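Local coordinates for uncharacterized protein (Leishmania major, PDB 2B4W), which is of unknown function but belongs to the DUF1861 family of the beta-fructosidase clan, whose relatives are beta-propellers, many of them acting on carbohydrates, at residues V18-K23 / T43-R48; R127-G130 / D134-V137; Y196-G201 / A228-P233; S267-R272 / Y295-H300. All coordinates share one frame; numbering follows the deposited sequence.

Overall arrangement
The chain looks like the five-bladed beta-propeller expected of the beta-fructosidase clan, and the four contacts follow one another along it without interleaving. Contacts 1 and 4 reach the same large mixed sheet, their centres about 20 Å apart: contact 1 through strand 16-23, contact 4 through strand 264-271. Contact 2 marks the passage from strand 121-127 to strand 136-139, and contact 3 lies at one end of the sheet containing 188-198 and 223-231. Contacts 1 and 3 lie on opposite sides of the chain's centre. Contacts 3 and 4, centres about 11 Å apart, join the sheet of 188-198 to the mixed sheet through S200 OG to H300 O and Y196 OH to I269 O, probably a blade-to-blade link.

Contact 1: V18-K23 / T43-R48; sequences VLLTFK and THIYGR
I45 meets both L20 and F22, and everything that passes between V18-K23 and T43-R48 is apolar. The two strands are not neighbours in the sheet: 70-73 and 59-67 lie between them in its pairing order, and the closest CA atoms, those of F22 and G47, are still 9.4 Å apart. The side chains of L20, F22 and I45, which point toward the opposite segment, span that distance.

The aliphatic part is a loose methyl pair, with L20 CD1 4.4 Å from I45 CD1. The aromatic part is closer: I45 CG2 comes up to the rim of the F22 ring, near its plane, and lies 4.1 Å from CE2, the two side chains crossing at about a right angle. I45 has CG1 anti to the backbone N (chi1 -160°), which leaves CG2 in the crowded position between N and the carbonyl carbon and lets the two branches serve different partners, CD1 for L20 and CG2 for F22.

Around this trio, F63 meets F22 edge to face and also touches I45, and F71 of strand 70-73 touches I45. The backbone of L20 is bonded to E288, and that of T21 to D69 and F71. The contact joins side chains of two non-adjacent strands of the same mixed sheet. With no polar group taking part, this small contact is held by the exclusion of water and by shape.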
loop_
_atom_site.group_PDB
_atom_site.type_symbol
_atom_site.label_atom_id
_atom_site.label_comp_id
_atom_site.label_asym_id
_atom_site.label_seq_id
_atom_site.Cartn_x
_atom_site.Cartn_y
_atom_site.Cartn_z
ATOM N N VAL A 18 3.492 -16.006 6.779
ATOM C CA VAL A 18 2.307 -16.710 6.329
ATOM C C VAL A 18 1.828 -16.103 5.000
ATOM O O VAL A 18 2.261 -14.995 4.656
ATOM C CB VAL A 18 1.108 -16.655 7.290
ATOM C CG1 VAL A 18 1.435 -17.196 8.680
ATOM C CG2 VAL A 18 0.595 -15.220 7.395
ATOM N N LEU A 19 0.951 -16.885 4.369
ATOM C CA LEU A 19 0.196 -16.398 3.213
ATOM C C LEU A 19 -1.267 -16.323 3.635
ATOM O O LEU A 19 -1.760 -17.235 4.305
ATOM C CB LEU A 19 0.386 -17.265 1.976
ATOM C CG LEU A 19 1.784 -17.197 1.338
ATOM C CD1 LEU A 19 1.860 -18.170 0.167
ATOM C CD2 LEU A 19 2.147 -15.781 0.913
ATOM N N LEU A 20 -1.926 -15.232 3.256
ATOM C CA LEU A 20 -3.339 -15.127 3.591
ATOM C C LEU A 20 -4.104 -16.172 2.775
ATOM O O LEU A 20 -3.679 -16.505 1.669
ATOM C CB LEU A 20 -3.943 -13.754 3.290
ATOM C CG LEU A 20 -3.239 -12.535 3.890
ATOM C CD1 LEU A 20 -4.173 -11.339 3.998
ATOM C CD2 LEU A 20 -2.654 -12.890 5.240
ATOM N N THR A 21 -5.200 -16.645 3.335
ATOM C CA THR A 21 -6.109 -17.530 2.617
ATOM C C THR A 21 -7.374 -16.708 2.357
ATOM O O THR A 21 -7.817 -15.983 3.258
ATOM C CB THR A 21 -6.499 -18.841 3.323
ATOM O OG1 THR A 21 -7.256 -18.543 4.502
ATOM C CG2 THR A 21 -5.273 -19.623 3.734
ATOM N N PHE A 22 -7.905 -16.771 1.151
ATOM C CA PHE A 22 -9.089 -16.021 0.755
ATOM C C PHE A 22 -10.177 -17.007 0.306
ATOM O O PHE A 22 -9.818 -17.958 -0.380
ATOM C CB PHE A 22 -8.818 -15.011 -0.358
ATOM C CG PHE A 22 -7.852 -13.909 0.030
ATOM C CD1 PHE A 22 -6.489 -14.062 -0.133
ATOM C CD2 PHE A 22 -8.330 -12.736 0.565
ATOM C CE1 PHE A 22 -5.636 -13.036 0.231
ATOM C CE2 PHE A 22 -7.482 -11.709 0.921
ATOM C CZ PHE A 22 -6.121 -11.856 0.769
ATOM N N LYS A 23 -11.417 -16.765 0.697
ATOM C CA LYS A 23 -12.592 -17.562 0.397
ATOM C C LYS A 23 -13.678 -16.744 -0.270
ATOM O O LYS A 23 -13.845 -15.555 -0.051
ATOM C CB LYS A 23 -13.163 -18.223 1.648
ATOM C CG LYS A 23 -12.261 -19.245 2.312
ATOM C CD LYS A 23 -12.638 -19.407 3.785
ATOM C CE LYS A 23 -12.906 -20.876 4.090
ATOM N NZ LYS A 23 -11.737 -21.718 3.693
ATOM N N THR A 43 -12.104 -6.992 11.368
ATOM C CA THR A 43 -10.950 -6.738 10.538
ATOM C C THR A 43 -11.378 -7.050 9.093
ATOM O O THR A 43 -12.037 -8.060 8.848
ATOM C CB THR A 43 -9.759 -7.587 10.970
ATOM O OG1 THR A 43 -9.318 -7.179 12.268
ATOM C CG2 THR A 43 -8.564 -7.403 10.036
ATOM N N HIS A 44 -11.041 -6.158 8.191
ATOM C CA HIS A 44 -11.378 -6.243 6.775
ATOM C C HIS A 44 -10.129 -5.931 5.940
ATOM O O HIS A 44 -9.101 -5.436 6.407
ATOM C CB HIS A 44 -12.459 -5.276 6.384
ATOM C CG HIS A 44 -13.830 -5.500 6.906
ATOM N ND1 HIS A 44 -14.224 -5.100 8.160
ATOM C CD2 HIS A 44 -14.919 -6.074 6.323
ATOM C CE1 HIS A 44 -15.495 -5.431 8.317
ATOM N NE2 HIS A 44 -15.958 -6.028 7.227
ATOM N N ILE A 45 -10.249 -6.270 4.665
ATOM C CA ILE A 45 -9.197 -5.974 3.705
ATOM C C ILE A 45 -9.807 -5.872 2.296
ATOM O O ILE A 45 -10.726 -6.630 1.988
ATOM C CB ILE A 45 -8.052 -6.989 3.739
ATOM C CG1 ILE A 45 -6.795 -6.411 3.118
ATOM C CG2 ILE A 45 -8.408 -8.321 3.092
ATOM C CD1 ILE A 45 -5.523 -7.216 3.237
ATOM N N TYR A 46 -9.311 -4.919 1.507
ATOM C CA TYR A 46 -9.631 -4.917 0.080
ATOM C C TYR A 46 -8.548 -5.686 -0.669
ATOM O O TYR A 46 -7.362 -5.524 -0.380
ATOM C CB TYR A 46 -9.702 -3.515 -0.520
ATOM C CG TYR A 46 -10.810 -2.662 0.027
ATOM C CD1 TYR A 46 -12.123 -2.779 -0.413
ATOM C CD2 TYR A 46 -10.506 -1.720 1.001
ATOM C CE1 TYR A 46 -13.134 -1.978 0.106
ATOM C CE2 TYR A 46 -11.501 -0.930 1.518
ATOM C CZ TYR A 46 -12.802 -1.057 1.073
ATOM O OH TYR A 46 -13.728 -0.230 1.644
ATOM N N GLY A 47 -8.944 -6.496 -1.634
ATOM C CA GLY A 47 -7.994 -7.222 -2.455
ATOM C C GLY A 47 -8.237 -7.005 -3.943
ATOM O O GLY A 47 -9.345 -6.749 -4.418
ATOM N N ARG A 48 -7.129 -7.124 -4.655
ATOM C CA ARG A 48 -7.146 -7.114 -6.117
ATOM C C ARG A 48 -7.333 -8.554 -6.560
ATOM O O ARG A 48 -6.539 -9.426 -6.164
ATOM C CB ARG A 48 -5.892 -6.474 -6.665
ATOM C CG ARG A 48 -5.533 -6.655 -8.109
ATOM C CD ARG A 48 -4.086 -6.234 -8.423
ATOM N NE ARG A 48 -3.882 -6.206 -9.845
ATOM C CZ ARG A 48 -3.027 -5.641 -10.639
ATOM N NH1 ARG A 48 -2.012 -4.898 -10.260
ATOM N NH2 ARG A 48 -3.186 -5.839 -11.956
#

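Contact 2: R127-G130 / D134-V137; sequences RGPG and DIRV
I135 reaches across to G128 and P129 where the chain leaves strand 121-127, the last of one four-stranded antiparallel sheet, and enters 136-139, the first of the next. This is consistent with the passage between two blades of a beta-propeller, and the segments are separated by three residues.

I135 contributes the most surface. Its CB already points toward the other segment. CG1 stands anti to the carbonyl carbon (chi1 -55°), and with chi2 at 143°, off the usual values, the terminal methyl ends at G128: CD1 lies 3.9 Å from G128 CA. Lacking a side chain, G128 lets the methyl settle directly against its backbone. P129 comes from the opposite direction to meet the same methyl, its CD 4.2 Å from I135 CD1. I175 of helix 172-176 packs on both P129 and I135, and F114 of strand 110-116 on I135.

Each segment also has an arginine bonded to the carbonyl of an adjacent residue. R127 NH1 donates to G128 O over 3.1 Å. R136, whose guanidinium also makes a cation-pi contact with Y85, sends NH1 to I135 O at 2.9 Å, nearly straight at 166° but arriving from above the carbonyl plane.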
loop_
_atom_site.group_PDB
_atom_site.type_symbol
_atom_site.label_atom_id
_atom_site.label_comp_id
_atom_site.label_asym_id
_atom_site.label_seq_id
_atom_site.Cartn_x
_atom_site.Cartn_y
_atom_site.Cartn_z
ATOM N N ARG A 127 -9.469 12.241 -8.977
ATOM C CA ARG A 127 -8.492 11.352 -9.567
ATOM C C ARG A 127 -7.185 12.061 -9.890
ATOM O O ARG A 127 -7.091 13.279 -9.913
ATOM C CB ARG A 127 -9.041 10.733 -10.865
ATOM C CG ARG A 127 -9.371 11.825 -11.894
ATOM C CD ARG A 127 -8.700 11.454 -13.202
ATOM N NE ARG A 127 -9.174 12.198 -14.350
ATOM C CZ ARG A 127 -8.543 13.111 -15.065
ATOM N NH1 ARG A 127 -7.300 13.510 -14.823
ATOM N NH2 ARG A 127 -9.196 13.665 -16.089
ATOM N N GLY A 128 -6.155 11.255 -10.151
ATOM C CA GLY A 128 -4.854 11.792 -10.509
ATOM C C GLY A 128 -4.736 12.028 -12.008
ATOM O O GLY A 128 -5.702 11.860 -12.746
ATOM N N PRO A 129 -3.543 12.432 -12.425
ATOM C CA PRO A 129 -3.230 12.659 -13.830
ATOM C C PRO A 129 -3.190 11.388 -14.663
ATOM O O PRO A 129 -2.940 10.286 -14.199
ATOM C CB PRO A 129 -1.819 13.251 -13.799
ATOM C CG PRO A 129 -1.257 12.864 -12.478
ATOM C CD PRO A 129 -2.418 12.738 -11.529
ATOM N N GLY A 130 -3.445 11.537 -15.963
ATOM C CA GLY A 130 -3.419 10.377 -16.841
ATOM C C GLY A 130 -2.080 9.680 -16.789
ATOM O O GLY A 130 -1.057 10.330 -16.581
ATOM N N ASP A 134 0.008 4.764 -8.085
ATOM C CA ASP A 134 0.845 4.834 -6.889
ATOM C C ASP A 134 0.833 6.185 -6.197
ATOM O O ASP A 134 1.827 6.570 -5.577
ATOM C CB ASP A 134 2.275 4.411 -7.283
ATOM C CG ASP A 134 2.286 3.006 -7.844
ATOM O OD1 ASP A 134 1.346 2.246 -7.556
ATOM O OD2 ASP A 134 3.210 2.604 -8.579
ATOM N N ILE A 135 -0.274 6.901 -6.239
ATOM C CA ILE A 135 -0.601 8.125 -5.525
ATOM C C ILE A 135 -1.270 7.798 -4.182
ATOM O O ILE A 135 -2.206 6.990 -4.175
ATOM C CB ILE A 135 -1.553 9.058 -6.302
ATOM C CG1 ILE A 135 -1.066 9.450 -7.699
ATOM C CG2 ILE A 135 -1.865 10.295 -5.438
ATOM C CD1 ILE A 135 -2.117 9.577 -8.786
ATOM N N ARG A 136 -0.770 8.401 -3.108
ATOM C CA ARG A 136 -1.146 8.136 -1.733
ATOM C C ARG A 136 -1.265 9.398 -0.887
ATOM O O ARG A 136 -0.619 10.424 -1.090
ATOM C CB ARG A 136 -0.132 7.248 -0.998
ATOM C CG ARG A 136 0.071 5.853 -1.533
ATOM C CD ARG A 136 -1.259 5.149 -1.730
ATOM N NE ARG A 136 -1.138 3.778 -2.213
ATOM C CZ ARG A 136 -1.239 3.367 -3.468
ATOM N NH1 ARG A 136 -1.469 4.191 -4.484
ATOM N NH2 ARG A 136 -1.111 2.082 -3.751
ATOM N N VAL A 137 -2.130 9.284 0.135
ATOM C CA VAL A 137 -2.328 10.428 1.016
ATOM C C VAL A 137 -2.343 10.000 2.474
ATOM O O VAL A 137 -2.485 8.810 2.748
ATOM C CB VAL A 137 -3.668 11.140 0.749
ATOM C CG1 VAL A 137 -3.804 11.492 -0.726
ATOM C CG2 VAL A 137 -4.867 10.286 1.177
#

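Contact 3: Y196-G201 / A228-P233; sequences YLLSSG and AFVLDP
L198 and V230 meet through one methyl each, L198 CD1 lying 4.2 Å from V230 CG1. Their strands, 188-198 and 223-231, are not adjacent; 203-211 runs between them, and the side chains bridge it along one face of the sheet. In L198, CG stands anti to the carbonyl carbon (chi1 -55°) and the chain continues extended through chi2, so that CD1 is carried far out from the backbone toward the second segment. V230 answers with CG1 anti to its own N (chi1 176°), the branch that faces L198. The two side chains cross obliquely, and neighbours pack on the pair: L198 also touches Y295 and F297, and V230 touches H300.

The second point of contact lies past the strand ends. A type I turn from L198 to G201 is closed by G201 N donating to L198 O at 2.7 Å. G201 adopts a positive phi of 93°, typical of glycine at the end of such a turn, and its carbonyl is left pointing at the P233 ring. There G201 O is 3.4 Å from P233 CG and 3.7 Å from CD, a plain van der Waals touch of oxygen on ring carbons. Next to it, the carboxylate of D232 reaches forward along the chain, OD1 accepting from the backbone N of both Q234 and S235.

S200 OG, which belongs to the same turn, is bonded to H300 O. What emerges is the end of an up-and-down antiparallel meander, as in a propeller blade, in which a side-chain pair and a loop contact link strands separated by one other.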
loop_
_atom_site.group_PDB
_atom_site.type_symbol
_atom_site.label_atom_id
_atom_site.label_comp_id
_atom_site.label_asym_id
_atom_site.label_seq_id
_atom_site.Cartn_x
_atom_site.Cartn_y
_atom_site.Cartn_z
ATOM N N TYR A 196 1.968 6.816 7.113
ATOM C CA TYR A 196 1.616 6.887 8.517
ATOM C C TYR A 196 2.097 8.192 9.140
ATOM O O TYR A 196 3.202 8.621 8.806
ATOM C CB TYR A 196 2.255 5.736 9.310
ATOM C CG TYR A 196 1.776 4.380 8.806
ATOM C CD1 TYR A 196 2.331 3.776 7.701
ATOM C CD2 TYR A 196 0.727 3.738 9.466
ATOM C CE1 TYR A 196 1.892 2.544 7.243
ATOM C CE2 TYR A 196 0.278 2.518 9.017
ATOM C CZ TYR A 196 0.862 1.928 7.911
ATOM O OH TYR A 196 0.390 0.708 7.467
ATOM N N LEU A 197 1.282 8.752 10.026
ATOM C CA LEU A 197 1.717 9.889 10.819
ATOM C C LEU A 197 2.378 9.399 12.104
ATOM O O LEU A 197 1.817 8.590 12.839
ATOM C CB LEU A 197 0.565 10.818 11.193
ATOM C CG LEU A 197 0.878 11.934 12.207
ATOM C CD1 LEU A 197 1.840 12.926 11.575
ATOM C CD2 LEU A 197 -0.390 12.634 12.680
ATOM N N LEU A 198 3.570 9.915 12.346
ATOM C CA LEU A 198 4.351 9.594 13.523
ATOM C C LEU A 198 4.273 10.683 14.570
ATOM O O LEU A 198 4.172 11.865 14.256
ATOM C CB LEU A 198 5.825 9.398 13.112
ATOM C CG LEU A 198 6.055 8.359 12.014
ATOM C CD1 LEU A 198 7.544 8.142 11.748
ATOM C CD2 LEU A 198 5.388 7.047 12.396
ATOM N N SER A 199 4.359 10.319 15.839
ATOM C CA SER A 199 4.316 11.256 16.936
ATOM C C SER A 199 5.326 12.393 16.802
ATOM O O SER A 199 5.137 13.438 17.442
ATOM C CB SER A 199 4.587 10.517 18.260
ATOM O OG SER A 199 5.947 10.124 18.179
ATOM N N SER A 200 6.363 12.255 15.994
ATOM C CA SER A 200 7.343 13.285 15.708
ATOM C C SER A 200 6.849 14.363 14.750
ATOM O O SER A 200 7.500 15.404 14.613
ATOM C CB SER A 200 8.595 12.633 15.100
ATOM O OG SER A 200 8.244 11.672 14.138
ATOM N N GLY A 201 5.730 14.100 14.082
ATOM C CA GLY A 201 5.208 15.015 13.081
ATOM C C GLY A 201 5.700 14.656 11.688
ATOM O O GLY A 201 5.250 15.146 10.659
ATOM N N ALA A 228 10.896 0.917 3.469
ATOM C CA ALA A 228 10.407 1.927 4.409
ATOM C C ALA A 228 11.359 3.111 4.420
ATOM O O ALA A 228 12.554 2.932 4.185
ATOM C CB ALA A 228 10.274 1.391 5.828
ATOM N N PHE A 229 10.849 4.297 4.695
ATOM C CA PHE A 229 11.620 5.482 4.971
ATOM C C PHE A 229 10.776 6.457 5.792
ATOM O O PHE A 229 9.560 6.303 5.924
ATOM C CB PHE A 229 12.103 6.171 3.687
ATOM C CG PHE A 229 10.962 6.548 2.758
ATOM C CD1 PHE A 229 10.509 5.620 1.830
ATOM C CD2 PHE A 229 10.351 7.781 2.818
ATOM C CE1 PHE A 229 9.459 5.952 0.996
ATOM C CE2 PHE A 229 9.290 8.116 2.003
ATOM C CZ PHE A 229 8.868 7.180 1.078
ATOM N N VAL A 230 11.462 7.470 6.312
ATOM C CA VAL A 230 10.749 8.511 7.049
ATOM C C VAL A 230 11.003 9.830 6.327
ATOM O O VAL A 230 12.124 10.092 5.896
ATOM C CB VAL A 230 11.167 8.590 8.520
ATOM C CG1 VAL A 230 10.501 9.739 9.248
ATOM C CG2 VAL A 230 10.825 7.279 9.220
ATOM N N LEU A 231 9.918 10.577 6.221
ATOM C CA LEU A 231 9.884 11.858 5.570
ATOM C C LEU A 231 9.643 12.969 6.575
ATOM O O LEU A 231 8.729 12.868 7.388
ATOM C CB LEU A 231 8.747 11.924 4.530
ATOM C CG LEU A 231 8.404 13.371 4.139
ATOM C CD1 LEU A 231 9.494 13.895 3.217
ATOM C CD2 LEU A 231 7.029 13.480 3.496
ATOM N N ASP A 232 10.456 14.011 6.465
ATOM C CA ASP A 232 10.089 15.232 7.173
ATOM C C ASP A 232 9.318 16.127 6.210
ATOM O O ASP A 232 9.900 16.597 5.237
ATOM C CB ASP A 232 11.315 15.936 7.738
ATOM C CG ASP A 232 10.941 17.076 8.672
ATOM O OD1 ASP A 232 10.229 17.990 8.206
ATOM O OD2 ASP A 232 11.366 17.025 9.841
ATOM N N PRO A 233 8.038 16.350 6.496
ATOM C CA PRO A 233 7.138 16.972 5.524
ATOM C C PRO A 233 7.511 18.437 5.311
ATOM O O PRO A 233 7.058 19.066 4.354
ATOM C CB PRO A 233 5.751 16.814 6.144
ATOM C CG PRO A 233 5.952 16.522 7.585
ATOM C CD PRO A 233 7.365 16.064 7.770
#

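Contact 4: S267-R272 / Y295-H300; sequences SGIVMR and YPFKGH
A Met-aromatic contact, M271 on Y295, and a small apolar cluster round I269 pack the last residues of strand 264-271 against the loop that follows 287-293. M271, built as selenomethionine, is bent at chi2 and chi3, which brings SE round to the ring: it is 3.8 Å from Y295 CD1 and 4.8 Å from the ring centroid. The approach is oblique, 59° off the normal, and the two side chains cross at about a right angle.

I269 comes from the opposite direction to F297. Its CG1 sits between backbone N and carbonyl carbon (chi1 58°), and CD1 lies 3.8 Å from F297 CE2 and 4.3 Å from P296 CG. P296 CG in turn rests over the centre of the F297 ring, 4.1 Å above its plane. Y295 OH approaches that ring at the edge, in its plane, while being hydrogen-bonded to G301 O.

The loop closes on itself through a type II turn from F297 to H300. Earlier in strand 264-271, S267 and G268 both face Y280 in a classic beta bulge of the pairing with 277-283. The loop also lies against strands 188-198 and 223-231, and I303 of strand 303-304 touches I269, M271 and Y295.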
loop_
_atom_site.group_PDB
_atom_site.type_symbol
_atom_site.label_atom_id
_atom_site.label_comp_id
_atom_site.label_asym_id
_atom_site.label_seq_id
_atom_site.Cartn_x
_atom_site.Cartn_y
_atom_site.Cartn_z
ATOM N N SER A 267 1.599 -3.643 1.039
ATOM C CA SER A 267 0.209 -3.258 1.296
ATOM C C SER A 267 0.140 -2.237 2.434
ATOM O O SER A 267 -0.382 -1.142 2.279
ATOM C CB SER A 267 -0.638 -4.484 1.616
ATOM O OG SER A 267 -0.587 -5.415 0.550
ATOM N N GLY A 268 0.714 -2.609 3.575
ATOM C CA GLY A 268 0.934 -1.693 4.696
ATOM C C GLY A 268 1.301 -2.438 5.964
ATOM O O GLY A 268 1.365 -3.679 6.016
ATOM N N ILE A 269 1.530 -1.708 7.054
ATOM C CA ILE A 269 1.774 -2.365 8.328
ATOM C C ILE A 269 0.627 -2.174 9.319
ATOM O O ILE A 269 -0.149 -1.222 9.266
ATOM C CB ILE A 269 3.048 -1.853 9.030
ATOM C CG1 ILE A 269 2.938 -0.366 9.259
ATOM C CG2 ILE A 269 4.295 -2.302 8.278
ATOM C CD1 ILE A 269 4.054 0.307 10.047
ATOM N N VAL A 270 0.552 -3.132 10.241
ATOM C CA VAL A 270 -0.393 -3.036 11.350
ATOM C C VAL A 270 0.386 -3.096 12.666
ATOM O O VAL A 270 1.165 -4.027 12.860
ATOM C CB VAL A 270 -1.438 -4.157 11.305
ATOM C CG1 VAL A 270 -2.340 -4.123 12.525
ATOM C CG2 VAL A 270 -2.296 -4.077 10.040
HETATM N N MSE A 271 0.192 -2.133 13.551
HETATM C CA MSE A 271 0.829 -2.121 14.864
HETATM C C MSE A 271 0.355 -3.276 15.728
HETATM O O MSE A 271 -0.828 -3.563 15.898
HETATM C CB MSE A 271 0.536 -0.787 15.539
HETATM C CG MSE A 271 1.575 -0.128 16.402
HETATM SE SE MSE A 271 3.366 -0.119 15.680
HETATM C CE MSE A 271 3.963 -1.156 17.190
ATOM N N ARG A 272 1.296 -3.992 16.337
ATOM C CA ARG A 272 0.912 -5.096 17.214
ATOM C C ARG A 272 1.083 -4.687 18.675
ATOM O O ARG A 272 1.835 -3.746 18.923
ATOM C CB ARG A 272 1.780 -6.326 16.957
ATOM C CG ARG A 272 1.622 -6.906 15.556
ATOM C CD ARG A 272 2.756 -7.875 15.246
ATOM N NE ARG A 272 2.832 -8.919 16.253
ATOM C CZ ARG A 272 2.369 -10.153 16.230
ATOM N NH1 ARG A 272 1.729 -10.660 15.191
ATOM N NH2 ARG A 272 2.578 -10.908 17.308
ATOM N N TYR A 295 9.464 -2.938 14.396
ATOM C CA TYR A 295 9.003 -1.599 14.086
ATOM C C TYR A 295 9.997 -0.893 13.170
ATOM O O TYR A 295 11.167 -0.697 13.489
ATOM C CB TYR A 295 8.814 -0.752 15.327
ATOM C CG TYR A 295 8.194 0.610 15.095
ATOM C CD1 TYR A 295 6.930 0.742 14.549
ATOM C CD2 TYR A 295 8.877 1.777 15.421
ATOM C CE1 TYR A 295 6.351 1.982 14.340
ATOM C CE2 TYR A 295 8.318 3.030 15.209
ATOM C CZ TYR A 295 7.049 3.119 14.675
ATOM O OH TYR A 295 6.470 4.348 14.458
ATOM N N PRO A 296 9.525 -0.491 11.997
ATOM C CA PRO A 296 10.462 0.068 11.025
ATOM C C PRO A 296 10.681 1.574 11.036
ATOM O O PRO A 296 11.339 2.099 10.124
ATOM C CB PRO A 296 9.743 -0.329 9.721
ATOM C CG PRO A 296 8.303 -0.178 10.049
ATOM C CD PRO A 296 8.149 -0.566 11.493
ATOM N N PHE A 297 10.179 2.324 12.000
ATOM C CA PHE A 297 10.460 3.760 12.031
ATOM C C PHE A 297 11.128 4.113 13.361
ATOM O O PHE A 297 10.995 5.238 13.857
ATOM C CB PHE A 297 9.191 4.593 11.858
ATOM C CG PHE A 297 8.233 4.180 10.756
ATOM C CD1 PHE A 297 8.667 4.082 9.447
ATOM C CD2 PHE A 297 6.908 3.887 11.028
ATOM C CE1 PHE A 297 7.809 3.712 8.424
ATOM C CE2 PHE A 297 6.043 3.507 10.012
ATOM C CZ PHE A 297 6.495 3.399 8.704
ATOM N N LYS A 298 11.831 3.119 13.905
ATOM C CA LYS A 298 12.523 3.242 15.181
ATOM C C LYS A 298 13.297 4.554 15.280
ATOM O O LYS A 298 14.022 4.968 14.383
ATOM C CB LYS A 298 13.445 2.043 15.405
ATOM N N GLY A 299 13.097 5.217 16.416
ATOM C CA GLY A 299 13.751 6.479 16.682
ATOM C C GLY A 299 13.023 7.656 16.082
ATOM O O GLY A 299 13.431 8.793 16.316
ATOM N N HIS A 300 11.943 7.447 15.315
ATOM C CA HIS A 300 11.292 8.642 14.776
ATOM C C HIS A 300 9.892 8.780 15.351
ATOM O O HIS A 300 9.020 9.439 14.784
ATOM C CB HIS A 300 11.256 8.620 13.259
ATOM C CG HIS A 300 12.556 8.563 12.540
ATOM N ND1 HIS A 300 13.124 7.380 12.121
ATOM C CD2 HIS A 300 13.401 9.545 12.153
ATOM C CE1 HIS A 300 14.266 7.636 11.511
ATOM N NE2 HIS A 300 14.461 8.944 11.514
#